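Cleavage stimulation factor 77 (Encephalitozoon cuniculi, PDB 2UY1) probably serves as a helical-repeat scaffold in the cleavage and polyadenylation of pre-mRNA 3' ends and is thought to bind mRNA. Local coordinates at residues R114-P119 with P151-S156; D129-E134 with K144-T149; D352-K357 with P421-R426; F360-L365 with W387-E392. All blocks are in the same frame, centred on the assembly; numbering follows the deposited sequence.

Contact 1. Residues R114-P119 with P151-S156; sequences RALQTP and PIFQSS
In this array of helical repeats related to the TPR fold, the end of helix 101-116 meets the flank of helix 139-168 through Leu116 and Ser156. A hydroxyl-to-backbone bond joins them: Ser156 OG donates to Leu116 O over 2.8 Å, meeting the C=O at 136° with the donor 24° out of the carbonyl plane. Near the end of a helix a carbonyl can lose its i+4 partner, and Pro119 at i+3 has no N-H to replace it, so a serine suits this place. With its OG anti to the carbonyl carbon (chi1 -73°), Ser156 points its hydroxyl at this acceptor. Pro119 also packs on the backbone here, its CB 3.5 Å from the carbonyl O of Ser156. Beside this polar bond the packing is apolar. Ile152 and Gln117 run side by side, CG2 of the first 3.7 Å from CG of the second, so the glutamine contributes its aliphatic part. Leu116 CD2 lies 4.1 Å from Phe153 CD1, the two side chains set at a slant. Helix 123-137 packs against the contact: Trp127 stacks on Phe153 and touches Leu116, while Leu123 meets Ser156. Further along helix 139-168, Tyr160 and Ile163 cover Pro119, and helix 85-94 packs against Ala115 through Tyr88.

Contact 2. Residues D129-E134 with K144-T149; sequences DFENFE and KIVGDT
Val146 and Phe130 carry the close-packed heart of this helical hairpin, in which segments 129-134 and 144-149 run antiparallel, their axes 9.7 Å apart at closest and at 152°. A compact, branched valine fits here: Val146 CG2 settles 3.9 Å from Glu134 CB and equally near Glu131 CA, and it also lies 4.1 Å from Phe130 CE2. Phe130 is approached at its edge by a hydroxyl, with Thr149 OG1 only 3.1 Å from Phe130 CE2 and near the ring plane, where the weakly positive ring hydrogens suit an oxygen. That hydroxyl's own proton goes back to Val146 O (2.7 Å), which also accepts from Thr149 N on the same face, fixing the threonine's rotation. Glu134 is buried too. Its bend at chi2 (-69°) folds the carboxylate back beside Ile145, whose CG2 lies 3.6 Å from Glu134 CD, and a salt bridge from its OE2 to Arg109 NE probably offsets the buried charge. Packing is looser towards solvent. There the extended Glu131 crosses Val146 at about a right angle and brings OE2 to 3.7 Å from CG1 of the valine. Helix 101-116 backs the hairpin, Leu116 lying on Phe130 and Met113 on Thr149, while Trp127 covers Val146.

Contact 3. Residues D352-K357 with P421-R426; sequences DSTLLK and PPLPPR
Leu423 holds CG anti to its carbonyl carbon (chi1 -67°), and its chi2 of 180° puts CD1 in line with the chain while CD2 branches toward the first turn of helix 354-367; Leu355, with CG anti to the backbone nitrogen (chi1 170°), meets it at about a right angle. Leu423 CD2 comes to 3.6 Å from Leu355 CA and its CD1 to 3.9 Å from Leu355 CD1, so one leucine covers the backbone and side chain of the other. Thr354 CG2 packs loosely, 4.2 Å from Leu423 CD2, while its OG1 bonds at 2.6 Å to a water that donates to Pro421 O over 2.8 Å. Next to it Ser353 is the N-cap, its OG accepting from Leu356 N at the helix start. The facing chain is proline-rich and follows the extended, polyproline II-like path its rings favour. At its end Arg426 brings the in-plane edge of its guanidinium to Leu355, NH2 lying 3.5 Å from CD1, while its charge pairs with Glu359 one turn further along the helix. No direct hydrogen bond joins the segments. The loop is therefore held on the surface by leucine packing, a shared water and the nearby salt bridge, a chemistry suited to a chain whose prolines lack N-H donors.

Contact 4. Residues F360-L365 with W387-E392; sequences FFLFLL and WDSMIE
Phe361 and Met390 supply the sulfur-aromatic part of this contact. SD lies 5.0 Å from the Phe361 ring centroid, 79° off the ring normal, and 3.7 Å from CZ, a Met-aromatic contact of the edge type. Phe361 points its ring at the other helix because CG stands anti to the backbone nitrogen (chi1 175°), and Met390 bends at chi2 to lay its sulfur beside it; Met390 CB adds a further touch to Phe361 CZ at 3.8 Å. A flexible methionine fits well against such a rigid ring. The second kind is van der Waals packing of leucine methyls on a serine and its backbone. Leu362 CD2 rests 3.5 Å from Ser389 CB and 3.3 Å from its OG; Leu365 CD1 reaches Ser389 O at 3.7 Å and CB at 4.1 Å. The serine is short enough to admit two leucines, and its hydroxyl is satisfied by a hydrogen bond to Arg385 O. No hydrogen bond crosses between the segments. Phe377 meets both Phe361 and Met390. The axes of segments 360-365 and 387-392 lie 10.9 Å apart and nearly parallel, at 20°, with helix 370-379 between them in the chain, consistent with the stacking of alternate helices in TPR-like (HAT-repeat) superhelices.

Overall arrangement
Following the chain from the N terminus, the first of these contacts involves helix 101-116: contact 1 closes a loop by joining its end to helix 139-168. Nested inside that loop, contact 2 pairs helix 123-137 with the same long helix, and the two contacts also touch each other, so three consecutive helices form one packed unit. Much later in the chain, contact 3 closes a wide loop between the start of helix 354-367 and the proline-rich segment after helix 400-415. Contact 4 is nested within it, tying helix 354-367 to helix 384-397. None of the loops cross. The two pairs lie on opposite sides of the chain's centre, contacts 1 and 3 having centres about 59 Å apart.

Contact 1. Residues R114-P119 with P151-S156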
loop_
_atom_site.group_PDB
_atom_site.type_symbol
_atom_site.label_atom_id
_atom_site.label_comp_id
_atom_site.label_asym_id
_atom_site.label_seq_id
_atom_site.Cartn_x
_atom_site.Cartn_y
_atom_site.Cartn_z
ATOM N N ARG A 114 -2.869 6.772 -51.750
ATOM C CA ARG A 114 -3.535 7.062 -50.465
ATOM C C ARG A 114 -3.442 5.876 -49.456
ATOM O O ARG A 114 -3.044 6.073 -48.298
ATOM C CB ARG A 114 -4.985 7.497 -50.671
ATOM C CG ARG A 114 -5.218 8.991 -51.052
ATOM C CD ARG A 114 -6.673 9.212 -51.640
ATOM N NE ARG A 114 -7.772 8.919 -50.688
ATOM C CZ ARG A 114 -9.075 8.819 -51.002
ATOM N NH1 ARG A 114 -9.493 8.966 -52.257
ATOM N NH2 ARG A 114 -9.965 8.569 -50.045
ATOM N N ALA A 115 -3.774 4.651 -49.887
ATOM C CA ALA A 115 -3.546 3.478 -49.022
ATOM C C ALA A 115 -2.102 3.392 -48.513
ATOM O O ALA A 115 -1.897 3.210 -47.348
ATOM C CB ALA A 115 -3.937 2.207 -49.732
ATOM N N LEU A 116 -1.104 3.546 -49.394
ATOM C CA LEU A 116 0.305 3.179 -49.063
ATOM C C LEU A 116 0.899 4.131 -48.034
ATOM O O LEU A 116 1.831 3.788 -47.280
ATOM C CB LEU A 116 1.161 3.051 -50.328
ATOM C CG LEU A 116 0.855 1.857 -51.237
ATOM C CD1 LEU A 116 1.715 1.917 -52.507
ATOM C CD2 LEU A 116 0.996 0.532 -50.505
ATOM N N GLN A 117 0.300 5.319 -47.944
ATOM C CA GLN A 117 0.673 6.287 -46.940
ATOM C C GLN A 117 -0.020 6.043 -45.612
ATOM O O GLN A 117 0.199 6.806 -44.649
ATOM C CB GLN A 117 0.333 7.706 -47.401
ATOM C CG GLN A 117 1.152 8.196 -48.574
ATOM C CD GLN A 117 0.455 9.373 -49.266
ATOM O OE1 GLN A 117 -0.745 9.637 -49.033
ATOM N NE2 GLN A 117 1.196 10.081 -50.123
ATOM N N THR A 118 -0.863 5.018 -45.553
ATOM C CA THR A 118 -1.674 4.729 -44.336
ATOM C C THR A 118 -1.156 3.525 -43.573
ATOM O O THR A 118 -1.148 2.436 -44.118
ATOM C CB THR A 118 -3.143 4.396 -44.700
ATOM O OG1 THR A 118 -3.718 5.460 -45.444
ATOM C CG2 THR A 118 -4.010 4.207 -43.403
ATOM N N PRO A 119 -0.705 3.703 -42.321
ATOM C CA PRO A 119 -0.340 2.466 -41.560
ATOM C C PRO A 119 -1.601 1.599 -41.278
ATOM O O PRO A 119 -2.554 2.069 -40.642
ATOM C CB PRO A 119 0.304 3.010 -40.251
ATOM C CG PRO A 119 0.573 4.448 -40.518
ATOM C CD PRO A 119 -0.421 4.944 -41.560
ATOM N N PRO A 151 9.855 3.531 -50.311
ATOM C CA PRO A 151 10.133 3.997 -48.944
ATOM C C PRO A 151 8.883 4.441 -48.185
ATOM O O PRO A 151 8.882 4.399 -46.961
ATOM C CB PRO A 151 11.066 5.208 -49.140
ATOM C CG PRO A 151 11.429 5.248 -50.571
ATOM C CD PRO A 151 10.370 4.493 -51.314
ATOM N N ILE A 152 7.877 4.918 -48.921
ATOM C CA ILE A 152 6.572 5.280 -48.384
ATOM C C ILE A 152 5.923 4.044 -47.775
ATOM O O ILE A 152 5.542 4.021 -46.601
ATOM C CB ILE A 152 5.633 5.889 -49.497
ATOM C CG1 ILE A 152 6.305 7.115 -50.152
ATOM C CG2 ILE A 152 4.250 6.179 -48.933
ATOM C CD1 ILE A 152 5.533 7.786 -51.388
ATOM N N PHE A 153 5.826 3.000 -48.580
ATOM C CA PHE A 153 5.200 1.809 -48.148
ATOM C C PHE A 153 5.904 1.306 -46.903
ATOM O O PHE A 153 5.232 0.940 -45.911
ATOM C CB PHE A 153 5.202 0.748 -49.253
ATOM C CG PHE A 153 5.101 -0.680 -48.718
ATOM C CD1 PHE A 153 3.916 -1.153 -48.155
ATOM C CD2 PHE A 153 6.210 -1.501 -48.694
ATOM C CE1 PHE A 153 3.835 -2.462 -47.620
ATOM C CE2 PHE A 153 6.131 -2.801 -48.178
ATOM C CZ PHE A 153 4.935 -3.272 -47.641
ATOM N N GLN A 154 7.237 1.298 -46.948
ATOM C CA GLN A 154 8.077 0.785 -45.874
ATOM C C GLN A 154 7.865 1.594 -44.607
ATOM O O GLN A 154 7.776 1.031 -43.518
ATOM C CB GLN A 154 9.574 0.785 -46.302
ATOM C CG GLN A 154 9.829 -0.357 -47.322
ATOM C CD GLN A 154 11.310 -0.518 -47.756
ATOM O OE1 GLN A 154 12.085 0.447 -47.731
ATOM N NE2 GLN A 154 11.677 -1.744 -48.203
ATOM N N SER A 155 7.727 2.912 -44.743
ATOM C CA SER A 155 7.485 3.735 -43.575
ATOM C C SER A 155 6.144 3.374 -42.947
ATOM O O SER A 155 6.003 3.355 -41.715
ATOM C CB SER A 155 7.527 5.230 -43.958
ATOM O OG SER A 155 6.947 6.050 -42.923
ATOM N N SER A 156 5.132 3.121 -43.766
ATOM C CA SER A 156 3.780 2.862 -43.230
ATOM C C SER A 156 3.702 1.476 -42.642
ATOM O O SER A 156 3.033 1.245 -41.619
ATOM C CB SER A 156 2.726 2.956 -44.306
ATOM O OG SER A 156 2.545 4.308 -44.653
#

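Contact 2. Residues D129-E134 with K144-T149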
loop_
_atom_site.group_PDB
_atom_site.type_symbol
_atom_site.label_atom_id
_atom_site.label_comp_id
_atom_site.label_asym_id
_atom_site.label_seq_id
_atom_site.Cartn_x
_atom_site.Cartn_y
_atom_site.Cartn_z
ATOM N N ASP A 129 -0.423 -5.710 -55.069
ATOM C CA ASP A 129 -1.407 -5.270 -56.074
ATOM C C ASP A 129 -0.940 -4.009 -56.795
ATOM O O ASP A 129 -1.061 -3.880 -58.004
ATOM C CB ASP A 129 -2.781 -5.005 -55.427
ATOM C CG ASP A 129 -3.396 -6.240 -54.795
ATOM O OD1 ASP A 129 -2.897 -7.379 -55.010
ATOM O OD2 ASP A 129 -4.403 -6.069 -54.052
ATOM N N PHE A 130 -0.419 -3.064 -56.042
ATOM C CA PHE A 130 0.122 -1.859 -56.605
ATOM C C PHE A 130 1.287 -2.076 -57.621
ATOM O O PHE A 130 1.324 -1.446 -58.685
ATOM C CB PHE A 130 0.648 -0.990 -55.493
ATOM C CG PHE A 130 1.415 0.184 -55.989
ATOM C CD1 PHE A 130 0.788 1.138 -56.802
ATOM C CD2 PHE A 130 2.780 0.348 -55.652
ATOM C CE1 PHE A 130 1.498 2.238 -57.283
ATOM C CE2 PHE A 130 3.483 1.440 -56.120
ATOM C CZ PHE A 130 2.832 2.394 -56.950
ATOM N N GLU A 131 2.246 -2.927 -57.263
ATOM C CA GLU A 131 3.394 -3.180 -58.132
ATOM C C GLU A 131 2.912 -3.870 -59.432
ATOM O O GLU A 131 3.262 -3.427 -60.527
ATOM C CB GLU A 131 4.500 -3.966 -57.398
ATOM C CG GLU A 131 5.570 -4.530 -58.359
ATOM C CD GLU A 131 6.868 -4.962 -57.679
ATOM O OE1 GLU A 131 6.846 -5.726 -56.686
ATOM O OE2 GLU A 131 7.929 -4.529 -58.148
ATOM N N ASN A 132 2.045 -4.898 -59.285
ATOM C CA ASN A 132 1.400 -5.593 -60.400
ATOM C C ASN A 132 0.700 -4.687 -61.386
ATOM O O ASN A 132 0.734 -4.932 -62.593
ATOM C CB ASN A 132 0.373 -6.562 -59.877
ATOM C CG ASN A 132 1.014 -7.766 -59.259
ATOM O OD1 ASN A 132 2.222 -7.935 -59.389
ATOM N ND2 ASN A 132 0.225 -8.628 -58.617
ATOM N N PHE A 133 0.078 -3.635 -60.865
ATOM C CA PHE A 133 -0.698 -2.693 -61.643
ATOM C C PHE A 133 0.224 -1.775 -62.487
ATOM O O PHE A 133 -0.042 -1.508 -63.668
ATOM C CB PHE A 133 -1.510 -1.881 -60.641
ATOM C CG PHE A 133 -2.081 -0.638 -61.182
ATOM C CD1 PHE A 133 -3.215 -0.675 -61.994
ATOM C CD2 PHE A 133 -1.508 0.586 -60.873
ATOM C CE1 PHE A 133 -3.783 0.500 -62.496
ATOM C CE2 PHE A 133 -2.067 1.762 -61.380
ATOM C CZ PHE A 133 -3.199 1.717 -62.195
ATOM N N GLU A 134 1.271 -1.252 -61.856
ATOM C CA GLU A 134 2.195 -0.333 -62.526
ATOM C C GLU A 134 3.032 -1.000 -63.616
ATOM O O GLU A 134 3.361 -0.354 -64.628
ATOM C CB GLU A 134 3.121 0.369 -61.513
ATOM C CG GLU A 134 2.425 1.376 -60.565
ATOM C CD GLU A 134 1.917 2.644 -61.255
ATOM O OE1 GLU A 134 2.145 2.815 -62.488
ATOM O OE2 GLU A 134 1.297 3.491 -60.544
ATOM N N LYS A 144 10.283 2.010 -62.035
ATOM C CA LYS A 144 10.764 3.238 -61.450
ATOM C C LYS A 144 9.686 3.852 -60.528
ATOM O O LYS A 144 10.011 4.357 -59.457
ATOM C CB LYS A 144 11.213 4.225 -62.525
ATOM C CG LYS A 144 11.301 5.657 -62.045
ATOM C CD LYS A 144 12.589 5.954 -61.382
ATOM C CE LYS A 144 12.802 7.477 -61.267
ATOM N NZ LYS A 144 13.890 7.734 -60.267
ATOM N N ILE A 145 8.421 3.803 -60.957
ATOM C CA ILE A 145 7.320 4.341 -60.136
ATOM C C ILE A 145 7.299 3.596 -58.772
ATOM O O ILE A 145 7.343 4.222 -57.743
ATOM C CB ILE A 145 5.985 4.288 -60.895
ATOM C CG1 ILE A 145 6.066 5.190 -62.137
ATOM C CG2 ILE A 145 4.700 4.596 -59.978
ATOM C CD1 ILE A 145 4.807 5.180 -62.995
ATOM N N VAL A 146 7.285 2.272 -58.823
ATOM C CA VAL A 146 7.327 1.380 -57.659
ATOM C C VAL A 146 8.571 1.618 -56.787
ATOM O O VAL A 146 8.472 1.678 -55.559
ATOM C CB VAL A 146 7.190 -0.123 -58.100
ATOM C CG1 VAL A 146 7.278 -1.050 -56.927
ATOM C CG2 VAL A 146 5.906 -0.347 -58.870
ATOM N N GLY A 147 9.739 1.724 -57.403
ATOM C CA GLY A 147 10.959 2.028 -56.654
ATOM C C GLY A 147 10.852 3.316 -55.870
ATOM O O GLY A 147 11.263 3.390 -54.708
ATOM N N ASP A 148 10.237 4.321 -56.471
ATOM C CA ASP A 148 10.046 5.602 -55.815
ATOM C C ASP A 148 9.005 5.622 -54.676
ATOM O O ASP A 148 8.927 6.566 -53.876
ATOM C CB ASP A 148 9.634 6.632 -56.864
ATOM C CG ASP A 148 10.785 7.021 -57.781
ATOM O OD1 ASP A 148 11.936 6.608 -57.560
ATOM O OD2 ASP A 148 10.510 7.740 -58.743
ATOM N N THR A 149 8.181 4.597 -54.633
ATOM C CA THR A 149 7.069 4.530 -53.679
ATOM C C THR A 149 7.431 3.526 -52.566
ATOM O O THR A 149 6.797 3.490 -51.517
ATOM C CB THR A 149 5.805 4.094 -54.401
ATOM O OG1 THR A 149 6.054 2.810 -54.953
ATOM C CG2 THR A 149 5.565 4.984 -55.569
#

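Contact 3. Residues D352-K357 with P421-R426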
loop_
_atom_site.group_PDB
_atom_site.type_symbol
_atom_site.label_atom_id
_atom_site.label_comp_id
_atom_site.label_asym_id
_atom_site.label_seq_id
_atom_site.Cartn_x
_atom_site.Cartn_y
_atom_site.Cartn_z
ATOM N N ASP A 352 -19.502 7.823 16.932
ATOM C CA ASP A 352 -19.108 6.420 16.797
ATOM C C ASP A 352 -18.184 6.249 15.589
ATOM O O ASP A 352 -17.987 5.122 15.093
ATOM C CB ASP A 352 -20.368 5.573 16.603
ATOM C CG ASP A 352 -21.186 5.418 17.897
ATOM O OD1 ASP A 352 -20.651 5.678 18.993
ATOM O OD2 ASP A 352 -22.371 5.079 17.809
ATOM N N SER A 353 -17.600 7.361 15.118
ATOM C CA SER A 353 -16.795 7.274 13.890
ATOM C C SER A 353 -15.360 6.901 14.189
ATOM O O SER A 353 -14.642 7.728 14.698
ATOM C CB SER A 353 -16.768 8.612 13.178
ATOM O OG SER A 353 -16.109 8.484 11.923
ATOM N N THR A 354 -14.966 5.657 13.904
ATOM C CA THR A 354 -13.581 5.203 14.093
ATOM C C THR A 354 -12.656 5.939 13.143
ATOM O O THR A 354 -11.534 6.281 13.476
ATOM C CB THR A 354 -13.471 3.659 13.839
ATOM O OG1 THR A 354 -14.346 2.949 14.744
ATOM C CG2 THR A 354 -12.013 3.179 14.058
ATOM N N LEU A 355 -13.154 6.210 11.948
ATOM C CA LEU A 355 -12.348 6.910 10.972
ATOM C C LEU A 355 -11.917 8.262 11.488
ATOM O O LEU A 355 -10.727 8.624 11.477
ATOM C CB LEU A 355 -13.135 7.058 9.687
ATOM C CG LEU A 355 -12.456 8.005 8.669
ATOM C CD1 LEU A 355 -11.262 7.346 8.003
ATOM C CD2 LEU A 355 -13.543 8.428 7.675
ATOM N N LEU A 356 -12.899 9.014 11.940
ATOM C CA LEU A 356 -12.617 10.281 12.578
ATOM C C LEU A 356 -11.672 10.169 13.801
ATOM O O LEU A 356 -10.757 10.985 13.975
ATOM C CB LEU A 356 -13.994 10.866 12.935
ATOM C CG LEU A 356 -14.455 12.323 13.052
ATOM C CD1 LEU A 356 -13.806 13.261 12.055
ATOM C CD2 LEU A 356 -16.024 12.388 12.942
ATOM N N LYS A 357 -11.879 9.184 14.682
ATOM C CA LYS A 357 -11.062 9.108 15.933
ATOM C C LYS A 357 -9.627 8.849 15.556
ATOM O O LYS A 357 -8.691 9.433 16.128
ATOM C CB LYS A 357 -11.568 7.970 16.887
ATOM C CG LYS A 357 -13.045 8.087 17.196
ATOM C CD LYS A 357 -13.666 6.965 18.085
ATOM C CE LYS A 357 -15.063 7.451 18.510
ATOM N NZ LYS A 357 -15.938 6.339 18.994
ATOM N N PRO A 421 -12.550 -2.342 15.518
ATOM C CA PRO A 421 -12.115 -2.973 14.263
ATOM C C PRO A 421 -11.368 -1.933 13.406
ATOM O O PRO A 421 -11.628 -0.728 13.537
ATOM C CB PRO A 421 -13.435 -3.385 13.600
ATOM C CG PRO A 421 -14.317 -3.634 14.777
ATOM C CD PRO A 421 -14.008 -2.500 15.702
ATOM N N PRO A 422 -10.362 -2.400 12.655
ATOM C CA PRO A 422 -9.501 -1.602 11.806
ATOM C C PRO A 422 -10.186 -0.866 10.659
ATOM O O PRO A 422 -11.176 -1.352 10.071
ATOM C CB PRO A 422 -8.538 -2.629 11.250
ATOM C CG PRO A 422 -9.210 -3.963 11.449
ATOM C CD PRO A 422 -9.930 -3.806 12.707
ATOM N N LEU A 423 -9.638 0.286 10.335
ATOM C CA LEU A 423 -10.010 0.972 9.099
ATOM C C LEU A 423 -9.605 0.079 7.920
ATOM O O LEU A 423 -8.632 -0.673 8.017
ATOM C CB LEU A 423 -9.324 2.340 8.986
ATOM C CG LEU A 423 -9.741 3.435 10.001
ATOM C CD1 LEU A 423 -8.980 4.717 9.773
ATOM C CD2 LEU A 423 -11.234 3.663 9.975
ATOM N N PRO A 424 -10.342 0.185 6.794
ATOM C CA PRO A 424 -9.976 -0.519 5.570
ATOM C C PRO A 424 -8.559 -0.161 5.132
ATOM O O PRO A 424 -8.149 0.995 5.261
ATOM C CB PRO A 424 -10.987 0.023 4.546
ATOM C CG PRO A 424 -11.458 1.352 5.144
ATOM C CD PRO A 424 -11.559 0.970 6.599
ATOM N N PRO A 425 -7.811 -1.158 4.643
ATOM C CA PRO A 425 -6.498 -0.904 4.019
ATOM C C PRO A 425 -6.638 0.176 2.928
ATOM O O PRO A 425 -7.721 0.329 2.343
ATOM C CB PRO A 425 -6.135 -2.257 3.369
ATOM C CG PRO A 425 -7.472 -3.081 3.359
ATOM C CD PRO A 425 -8.190 -2.588 4.606
ATOM N N ARG A 426 -5.571 0.920 2.658
ATOM C CA ARG A 426 -5.616 1.990 1.647
ATOM C C ARG A 426 -4.845 1.637 0.371
ATOM O O ARG A 426 -4.053 0.681 0.353
ATOM C CB ARG A 426 -5.166 3.340 2.256
ATOM C CG ARG A 426 -6.379 4.258 2.650
ATOM C CD ARG A 426 -6.077 5.380 3.620
ATOM N NE ARG A 426 -7.238 5.605 4.474
ATOM C CZ ARG A 426 -7.289 6.493 5.471
ATOM N NH1 ARG A 426 -6.243 7.281 5.740
ATOM N NH2 ARG A 426 -8.401 6.608 6.192
HETATM O O HOH W 1 -14.124 0.470 13.892
#

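Contact 4. Residues F360-L365 with W387-E392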
loop_
_atom_site.group_PDB
_atom_site.type_symbol
_atom_site.label_atom_id
_atom_site.label_comp_id
_atom_site.label_asym_id
_atom_site.label_seq_id
_atom_site.Cartn_x
_atom_site.Cartn_y
_atom_site.Cartn_z
ATOM N N PHE A 360 -8.099 11.886 13.506
ATOM C CA PHE A 360 -7.894 13.028 14.356
ATOM C C PHE A 360 -6.660 12.770 15.254
ATOM O O PHE A 360 -5.765 13.607 15.329
ATOM C CB PHE A 360 -9.153 13.199 15.213
ATOM C CG PHE A 360 -9.145 14.415 16.124
ATOM C CD1 PHE A 360 -8.151 15.392 16.047
ATOM C CD2 PHE A 360 -10.164 14.576 17.018
ATOM C CE1 PHE A 360 -8.171 16.490 16.871
ATOM C CE2 PHE A 360 -10.197 15.708 17.844
ATOM C CZ PHE A 360 -9.235 16.660 17.724
ATOM N N PHE A 361 -6.605 11.608 15.906
ATOM C CA PHE A 361 -5.476 11.254 16.714
ATOM C C PHE A 361 -4.141 11.244 15.929
ATOM O O PHE A 361 -3.159 11.843 16.403
ATOM C CB PHE A 361 -5.696 9.924 17.491
ATOM C CG PHE A 361 -4.457 9.460 18.258
ATOM C CD1 PHE A 361 -3.948 10.208 19.301
ATOM C CD2 PHE A 361 -3.803 8.265 17.919
ATOM C CE1 PHE A 361 -2.787 9.820 20.003
ATOM C CE2 PHE A 361 -2.628 7.880 18.609
ATOM C CZ PHE A 361 -2.151 8.673 19.676
ATOM N N LEU A 362 -4.065 10.506 14.804
ATOM C CA LEU A 362 -2.823 10.461 14.020
ATOM C C LEU A 362 -2.415 11.827 13.531
ATOM O O LEU A 362 -1.264 12.115 13.455
ATOM C CB LEU A 362 -2.877 9.455 12.883
ATOM C CG LEU A 362 -3.084 7.982 13.363
ATOM C CD1 LEU A 362 -3.341 7.084 12.214
ATOM C CD2 LEU A 362 -1.889 7.491 14.313
ATOM N N PHE A 363 -3.367 12.651 13.158
ATOM C CA PHE A 363 -3.052 14.024 12.736
ATOM C C PHE A 363 -2.293 14.754 13.851
ATOM O O PHE A 363 -1.238 15.349 13.633
ATOM C CB PHE A 363 -4.377 14.765 12.335
ATOM C CG PHE A 363 -4.182 16.250 12.059
ATOM C CD1 PHE A 363 -3.443 16.670 10.923
ATOM C CD2 PHE A 363 -4.633 17.211 12.956
ATOM C CE1 PHE A 363 -3.199 18.057 10.666
ATOM C CE2 PHE A 363 -4.403 18.628 12.728
ATOM C CZ PHE A 363 -3.675 19.032 11.589
ATOM N N LEU A 364 -2.830 14.709 15.075
ATOM C CA LEU A 364 -2.224 15.499 16.171
ATOM C C LEU A 364 -0.798 15.023 16.492
ATOM O O LEU A 364 0.097 15.876 16.690
ATOM C CB LEU A 364 -3.095 15.541 17.423
ATOM C CG LEU A 364 -4.458 16.241 17.311
ATOM C CD1 LEU A 364 -5.280 15.921 18.629
ATOM C CD2 LEU A 364 -4.365 17.721 16.975
ATOM N N LEU A 365 -0.573 13.687 16.457
ATOM C CA LEU A 365 0.723 13.106 16.708
ATOM C C LEU A 365 1.746 13.490 15.606
ATOM O O LEU A 365 2.914 13.801 15.905
ATOM C CB LEU A 365 0.649 11.565 16.789
ATOM C CG LEU A 365 0.736 10.619 18.011
ATOM C CD1 LEU A 365 1.287 9.246 17.594
ATOM C CD2 LEU A 365 1.528 11.156 19.154
ATOM N N TRP A 387 -3.324 2.534 19.177
ATOM C CA TRP A 387 -2.486 1.874 20.214
ATOM C C TRP A 387 -1.043 1.807 19.791
ATOM O O TRP A 387 -0.182 2.309 20.469
ATOM C CB TRP A 387 -2.970 0.445 20.464
ATOM C CG TRP A 387 -4.083 0.433 21.487
ATOM C CD1 TRP A 387 -5.383 -0.018 21.323
ATOM C CD2 TRP A 387 -3.983 0.896 22.843
ATOM N NE1 TRP A 387 -6.093 0.189 22.506
ATOM C CE2 TRP A 387 -5.260 0.736 23.444
ATOM C CE3 TRP A 387 -2.958 1.502 23.594
ATOM C CZ2 TRP A 387 -5.513 1.086 24.781
ATOM C CZ3 TRP A 387 -3.234 1.869 24.925
ATOM C CH2 TRP A 387 -4.515 1.667 25.480
ATOM N N ASP A 388 -0.796 1.150 18.691
ATOM C CA ASP A 388 0.550 0.981 18.139
ATOM C C ASP A 388 1.316 2.295 17.861
ATOM O O ASP A 388 2.485 2.418 18.222
ATOM C CB ASP A 388 0.485 0.066 16.906
ATOM C CG ASP A 388 0.200 -1.370 17.274
ATOM O OD1 ASP A 388 0.267 -1.695 18.487
ATOM O OD2 ASP A 388 -0.086 -2.196 16.359
ATOM N N SER A 389 0.639 3.277 17.281
ATOM C CA SER A 389 1.226 4.590 17.037
ATOM C C SER A 389 1.588 5.319 18.347
ATOM O O SER A 389 2.656 5.943 18.440
ATOM C CB SER A 389 0.266 5.476 16.198
ATOM O OG SER A 389 0.068 4.916 14.913
ATOM N N MET A 390 0.688 5.284 19.327
ATOM C CA MET A 390 0.950 5.869 20.683
ATOM C C MET A 390 2.071 5.079 21.455
ATOM O O MET A 390 2.871 5.665 22.141
ATOM C CB MET A 390 -0.327 5.900 21.526
ATOM C CG MET A 390 -0.224 6.580 22.852
ATOM S SD MET A 390 -0.043 8.395 22.742
ATOM C CE MET A 390 -1.285 8.928 23.846
ATOM N N ILE A 391 2.080 3.755 21.358
ATOM C CA ILE A 391 3.158 2.981 22.004
ATOM C C ILE A 391 4.509 3.435 21.424
ATOM O O ILE A 391 5.458 3.753 22.157
ATOM C CB ILE A 391 2.900 1.473 21.878
ATOM C CG1 ILE A 391 1.789 1.055 22.875
ATOM C CG2 ILE A 391 4.144 0.697 22.202
ATOM C CD1 ILE A 391 1.119 -0.273 22.599
ATOM N N GLU A 392 4.572 3.502 20.103
ATOM C CA GLU A 392 5.803 3.797 19.394
ATOM C C GLU A 392 6.307 5.175 19.732
ATOM O O GLU A 392 7.507 5.375 19.956
ATOM C CB GLU A 392 5.553 3.689 17.893
ATOM C CG GLU A 392 6.655 4.234 17.012
ATOM C CD GLU A 392 6.241 4.175 15.577
ATOM O OE1 GLU A 392 5.524 5.097 15.103
ATOM O OE2 GLU A 392 6.592 3.169 14.938
#